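Glyoxylate reductase (PDB 3WNV) probably reduces glyoxylate to glycolate with a nicotinamide cofactor, as a member of the D-2-hydroxyacid dehydrogenase family. Local coordinates at residues A[106-118]-A[292-306]. Sequence-based numbering, arbitrary orientation.
Sequences STPIAVNNATADV and IGTMTYETQKEMELL
Ile292 and Gly293 meet Val118 where the two interdomain crossovers of this D-2-hydroxyacid dehydrogenase fold run side by side. Strand 103-105 ends the five-stranded parallel sheet and helix 112-127 leads into the Rossmann-type domain; the chain returns from that domain's last strand, 287-288, through helix 297-317. At the start of the return, Ile292 CG1 touches Val118 CG2, and a type I turn from Ile292 to Met295 brings the backbone of Gly293 up to the outgoing helix: Val118 CG2 lies 4.0 Å from Gly293 CA, and Ala114 CB sits 3.4 Å from Gly293 O. Asp268 accepts from the backbone N-H groups of both Ile292 and Gly293, holding the start of this turn. Thr294 then rests its methyl CG2 against both Val111 CB and Thr115 OG1, at 3.8 and 3.7 Å; that hydroxyl already donates to Val111 O, which also accepts from Thr115 N. Thr296 caps the returning helix, its OG1 accepting from Thr299 N with an N-H...O angle of 149°. Polar linkage between the crossovers runs through one water, which donates to Ala110 O, accepts from Ala114 N and bonds to Thr299 OG1. One turn on, Glu302 CG and Met303 CG both touch Ala110 CB, about a right angle apart. The Met303 chain bends at its last torsion (chi3 82°), which carries CE to 3.6 Å from Val111 CG1, the two side chains crossing nearly at right angles. Leu306 completes the row: its CG trans to the main-chain nitrogen (chi1 -177°), it runs antiparallel to the Thr107 side chain and sets CD2 3.7 Å from Thr107 CA.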
loop_
_atom_site.group_PDB
_atom_site.type_symbol
_atom_site.label_atom_id
_atom_site.label_comp_id
_atom_site.label_asym_id
_atom_site.label_seq_id
_atom_site.Cartn_x
_atom_site.Cartn_y
_atom_site.Cartn_z
ATOM N N SER A 106 -10.711 -1.267 6.787
ATOM C CA SER A 106 -9.850 -0.951 5.645
ATOM C C SER A 106 -10.296 -1.879 4.541
ATOM O O SER A 106 -11.373 -2.498 4.668
ATOM C CB SER A 106 -8.365 -1.233 5.967
ATOM O OG SER A 106 -8.293 -2.524 6.548
ATOM N N THR A 107 -9.493 -1.986 3.489
ATOM C CA THR A 107 -9.823 -2.873 2.361
ATOM C C THR A 107 -8.701 -3.878 2.081
ATOM O O THR A 107 -7.962 -3.692 1.109
ATOM C CB THR A 107 -10.093 -2.100 1.082
ATOM O OG1 THR A 107 -8.928 -1.342 0.695
ATOM C CG2 THR A 107 -11.279 -1.149 1.276
ATOM N N PRO A 108 -8.707 -4.990 2.849
ATOM C CA PRO A 108 -7.774 -6.139 2.748
ATOM C C PRO A 108 -8.300 -7.331 1.918
ATOM O O PRO A 108 -9.404 -7.702 2.055
ATOM C CB PRO A 108 -7.717 -6.623 4.191
ATOM C CG PRO A 108 -9.130 -6.425 4.641
ATOM C CD PRO A 108 -9.445 -5.032 4.123
ATOM N N ILE A 109 -7.521 -7.834 0.973
ATOM C CA ILE A 109 -8.033 -8.824 0.030
ATOM C C ILE A 109 -8.785 -8.352 -1.210
ATOM O O ILE A 109 -9.120 -9.170 -1.996
ATOM C CB ILE A 109 -9.050 -9.805 0.603
ATOM C CG1 ILE A 109 -8.704 -10.278 2.005
ATOM C CG2 ILE A 109 -9.172 -10.985 -0.348
ATOM C CD1 ILE A 109 -9.598 -11.449 2.434
ATOM N N ALA A 110 -8.902 -7.074 -1.451
ATOM C CA ALA A 110 -9.288 -6.483 -2.685
ATOM C C ALA A 110 -8.056 -5.998 -3.449
ATOM O O ALA A 110 -8.073 -5.984 -4.625
ATOM C CB ALA A 110 -10.249 -5.397 -2.471
ATOM N N VAL A 111 -7.020 -5.592 -2.730
ATOM C CA VAL A 111 -5.824 -5.054 -3.391
ATOM C C VAL A 111 -4.866 -6.141 -3.868
ATOM O O VAL A 111 -3.920 -5.841 -4.607
ATOM C CB VAL A 111 -5.031 -4.100 -2.456
ATOM C CG1 VAL A 111 -5.907 -2.973 -1.930
ATOM C CG2 VAL A 111 -4.438 -4.886 -1.305
ATOM N N ASN A 112 -5.094 -7.401 -3.483
ATOM C CA ASN A 112 -4.032 -8.405 -3.599
ATOM C C ASN A 112 -3.608 -8.716 -5.040
ATOM O O ASN A 112 -2.403 -8.755 -5.336
ATOM C CB ASN A 112 -4.452 -9.737 -2.938
ATOM C CG ASN A 112 -4.524 -9.657 -1.420
ATOM O OD1 ASN A 112 -4.230 -8.618 -0.826
ATOM N ND2 ASN A 112 -4.938 -10.776 -0.776
ATOM N N ASN A 113 -4.573 -8.960 -5.915
ATOM C CA ASN A 113 -4.224 -9.350 -7.277
ATOM C C ASN A 113 -3.516 -8.224 -8.001
ATOM O O ASN A 113 -2.436 -8.444 -8.552
ATOM C CB ASN A 113 -5.447 -9.765 -8.078
ATOM C CG ASN A 113 -5.892 -11.187 -7.753
ATOM O OD1 ASN A 113 -5.062 -12.061 -7.515
ATOM N ND2 ASN A 113 -7.205 -11.417 -7.745
ATOM N N ALA A 114 -4.102 -7.024 -7.990
ATOM C CA ALA A 114 -3.514 -5.926 -8.770
ATOM C C ALA A 114 -2.101 -5.582 -8.324
ATOM O O ALA A 114 -1.205 -5.372 -9.166
ATOM C CB ALA A 114 -4.396 -4.692 -8.677
ATOM N N THR A 115 -1.911 -5.478 -7.003
ATOM C CA THR A 115 -0.608 -5.125 -6.461
ATOM C C THR A 115 0.421 -6.165 -6.834
ATOM O O THR A 115 1.520 -5.817 -7.228
ATOM C CB THR A 115 -0.640 -5.051 -4.959
ATOM O OG1 THR A 115 -1.598 -4.043 -4.568
ATOM C CG2 THR A 115 0.732 -4.632 -4.430
ATOM N N ALA A 116 0.069 -7.449 -6.704
ATOM C CA ALA A 116 0.983 -8.518 -7.104
ATOM C C ALA A 116 1.294 -8.500 -8.593
ATOM O O ALA A 116 2.425 -8.802 -8.975
ATOM C CB ALA A 116 0.402 -9.912 -6.667
ATOM N N ASP A 117 0.309 -8.178 -9.428
ATOM C CA ASP A 117 0.495 -8.063 -10.876
ATOM C C ASP A 117 1.578 -7.029 -11.130
ATOM O O ASP A 117 2.508 -7.293 -11.919
ATOM C CB ASP A 117 -0.800 -7.666 -11.622
ATOM C CG ASP A 117 -1.881 -8.682 -11.492
ATOM O OD1 ASP A 117 -1.568 -9.851 -11.173
ATOM O OD2 ASP A 117 -3.084 -8.318 -11.710
ATOM N N VAL A 118 1.504 -5.904 -10.425
ATOM C CA VAL A 118 2.481 -4.828 -10.641
ATOM C C VAL A 118 3.849 -5.230 -10.048
ATOM O O VAL A 118 4.861 -4.951 -10.625
ATOM C CB VAL A 118 1.968 -3.491 -10.117
ATOM C CG1 VAL A 118 3.100 -2.493 -9.913
ATOM C CG2 VAL A 118 0.964 -2.911 -11.108
ATOM N N ILE A 292 1.122 2.844 -9.184
ATOM C CA ILE A 292 -0.037 2.475 -9.980
ATOM C C ILE A 292 -0.642 1.128 -9.573
ATOM O O ILE A 292 -1.579 0.663 -10.231
ATOM C CB ILE A 292 0.254 2.439 -11.496
ATOM C CG1 ILE A 292 1.147 1.243 -11.897
ATOM C CG2 ILE A 292 0.811 3.819 -11.993
ATOM C CD1 ILE A 292 1.203 1.084 -13.434
ATOM N N GLY A 293 -0.106 0.529 -8.527
ATOM C CA GLY A 293 -0.501 -0.818 -8.075
ATOM C C GLY A 293 -1.970 -1.163 -8.270
ATOM O O GLY A 293 -2.336 -2.059 -9.014
ATOM N N THR A 294 -2.840 -0.389 -7.634
ATOM C CA THR A 294 -4.275 -0.677 -7.687
ATOM C C THR A 294 -5.041 0.173 -8.686
ATOM O O THR A 294 -6.280 0.180 -8.662
ATOM C CB THR A 294 -4.895 -0.537 -6.276
ATOM O OG1 THR A 294 -4.577 0.769 -5.750
ATOM C CG2 THR A 294 -4.348 -1.640 -5.333
ATOM N N MET A 295 -4.331 0.886 -9.578
ATOM C CA MET A 295 -5.017 1.758 -10.503
ATOM C C MET A 295 -5.612 1.002 -11.681
ATOM O O MET A 295 -5.256 1.267 -12.810
ATOM C CB MET A 295 -4.099 2.915 -10.980
ATOM C CG MET A 295 -3.707 3.848 -9.817
ATOM S SD MET A 295 -2.641 5.199 -10.375
ATOM C CE MET A 295 -3.555 5.794 -11.778
ATOM N N THR A 296 -6.522 0.072 -11.390
ATOM C CA THR A 296 -7.344 -0.522 -12.450
ATOM C C THR A 296 -8.826 -0.368 -12.176
ATOM O O THR A 296 -9.242 -0.087 -11.054
ATOM C CB THR A 296 -7.088 -2.035 -12.600
ATOM O OG1 THR A 296 -7.435 -2.718 -11.384
ATOM C CG2 THR A 296 -5.627 -2.373 -12.986
ATOM N N TYR A 297 -9.653 -0.610 -13.199
ATOM C CA TYR A 297 -11.072 -0.383 -13.044
ATOM C C TYR A 297 -11.631 -1.383 -12.068
ATOM O O TYR A 297 -12.421 -1.046 -11.208
ATOM C CB TYR A 297 -11.772 -0.552 -14.392
ATOM C CG TYR A 297 -11.663 0.684 -15.254
ATOM C CD1 TYR A 297 -12.521 1.760 -15.047
ATOM C CD2 TYR A 297 -10.709 0.770 -16.282
ATOM C CE1 TYR A 297 -12.426 2.909 -15.811
ATOM C CE2 TYR A 297 -10.608 1.929 -17.058
ATOM C CZ TYR A 297 -11.475 2.986 -16.803
ATOM O OH TYR A 297 -11.403 4.134 -17.561
ATOM N N GLU A 298 -11.187 -2.627 -12.196
ATOM C CA GLU A 298 -11.833 -3.684 -11.444
ATOM C C GLU A 298 -11.429 -3.637 -9.976
ATOM O O GLU A 298 -12.283 -3.789 -9.102
ATOM C CB GLU A 298 -11.472 -5.027 -12.052
ATOM C CG GLU A 298 -12.007 -5.181 -13.467
ATOM C CD GLU A 298 -11.032 -4.746 -14.568
ATOM O OE1 GLU A 298 -10.024 -4.063 -14.277
ATOM O OE2 GLU A 298 -11.295 -5.098 -15.747
ATOM N N THR A 299 -10.134 -3.481 -9.721
ATOM C CA THR A 299 -9.647 -3.308 -8.348
ATOM C C THR A 299 -10.180 -2.043 -7.628
ATOM O O THR A 299 -10.648 -2.131 -6.490
ATOM C CB THR A 299 -8.154 -3.395 -8.297
ATOM O OG1 THR A 299 -7.763 -4.724 -8.697
ATOM C CG2 THR A 299 -7.649 -3.108 -6.866
ATOM N N GLN A 300 -10.083 -0.879 -8.256
ATOM C CA GLN A 300 -10.638 0.327 -7.623
ATOM C C GLN A 300 -12.104 0.195 -7.302
ATOM O O GLN A 300 -12.520 0.666 -6.251
ATOM C CB GLN A 300 -10.390 1.599 -8.464
ATOM C CG GLN A 300 -8.940 2.078 -8.365
ATOM C CD GLN A 300 -8.740 3.426 -9.030
ATOM O OE1 GLN A 300 -9.639 3.943 -9.711
ATOM N NE2 GLN A 300 -7.580 4.014 -8.819
ATOM N N LYS A 301 -12.907 -0.434 -8.179
ATOM C CA LYS A 301 -14.343 -0.490 -7.889
ATOM C C LYS A 301 -14.554 -1.514 -6.794
ATOM O O LYS A 301 -15.366 -1.306 -5.898
ATOM C CB LYS A 301 -15.166 -0.893 -9.110
ATOM C CG LYS A 301 -16.666 -0.930 -8.762
ATOM C CD LYS A 301 -17.543 -0.896 -10.009
ATOM C CE LYS A 301 -19.008 -0.929 -9.595
ATOM N NZ LYS A 301 -19.862 -0.713 -10.769
ATOM N N GLU A 302 -13.771 -2.592 -6.813
ATOM C CA GLU A 302 -13.938 -3.600 -5.744
ATOM C C GLU A 302 -13.585 -2.986 -4.389
ATOM O O GLU A 302 -14.234 -3.276 -3.377
ATOM C CB GLU A 302 -13.058 -4.811 -5.974
ATOM C CG GLU A 302 -13.161 -5.870 -4.870
ATOM C CD GLU A 302 -14.515 -6.595 -4.826
ATOM O OE1 GLU A 302 -15.358 -6.449 -5.752
ATOM O OE2 GLU A 302 -14.743 -7.316 -3.826
ATOM N N MET A 303 -12.574 -2.121 -4.373
ATOM C CA MET A 303 -12.164 -1.475 -3.110
ATOM C C MET A 303 -13.283 -0.531 -2.609
ATOM O O MET A 303 -13.682 -0.614 -1.456
ATOM C CB MET A 303 -10.839 -0.746 -3.284
ATOM C CG MET A 303 -9.551 -1.674 -3.436
ATOM S SD MET A 303 -8.248 -0.647 -4.069
ATOM C CE MET A 303 -7.703 0.110 -2.539
ATOM N N GLU A 304 -13.762 0.369 -3.465
ATOM C CA GLU A 304 -14.941 1.185 -3.103
ATOM C C GLU A 304 -16.142 0.391 -2.579
ATOM O O GLU A 304 -16.763 0.816 -1.588
ATOM C CB GLU A 304 -15.336 2.105 -4.249
ATOM C CG GLU A 304 -14.304 3.172 -4.482
ATOM C CD GLU A 304 -14.667 4.168 -5.555
ATOM O OE1 GLU A 304 -15.568 3.911 -6.388
ATOM O OE2 GLU A 304 -13.998 5.220 -5.608
ATOM N N LEU A 305 -16.511 -0.694 -3.257
ATOM C CA LEU A 305 -17.671 -1.489 -2.855
ATOM C C LEU A 305 -17.474 -2.099 -1.468
ATOM O O LEU A 305 -18.429 -2.177 -0.678
ATOM C CB LEU A 305 -18.000 -2.566 -3.896
ATOM C CG LEU A 305 -18.529 -2.047 -5.228
ATOM C CD1 LEU A 305 -18.718 -3.201 -6.205
ATOM C CD2 LEU A 305 -19.828 -1.299 -5.044
ATOM N N LEU A 306 -16.243 -2.539 -1.182
ATOM C CA LEU A 306 -15.912 -3.080 0.137
ATOM C C LEU A 306 -16.067 -2.035 1.236
ATOM O O LEU A 306 -16.613 -2.320 2.293
ATOM C CB LEU A 306 -14.486 -3.679 0.152
ATOM C CG LEU A 306 -14.034 -4.347 1.465
ATOM C CD1 LEU A 306 -15.014 -5.430 1.946
ATOM C CD2 LEU A 306 -12.660 -4.914 1.217
HETATM O O HOH W 1 -6.884 -6.799 -6.945
#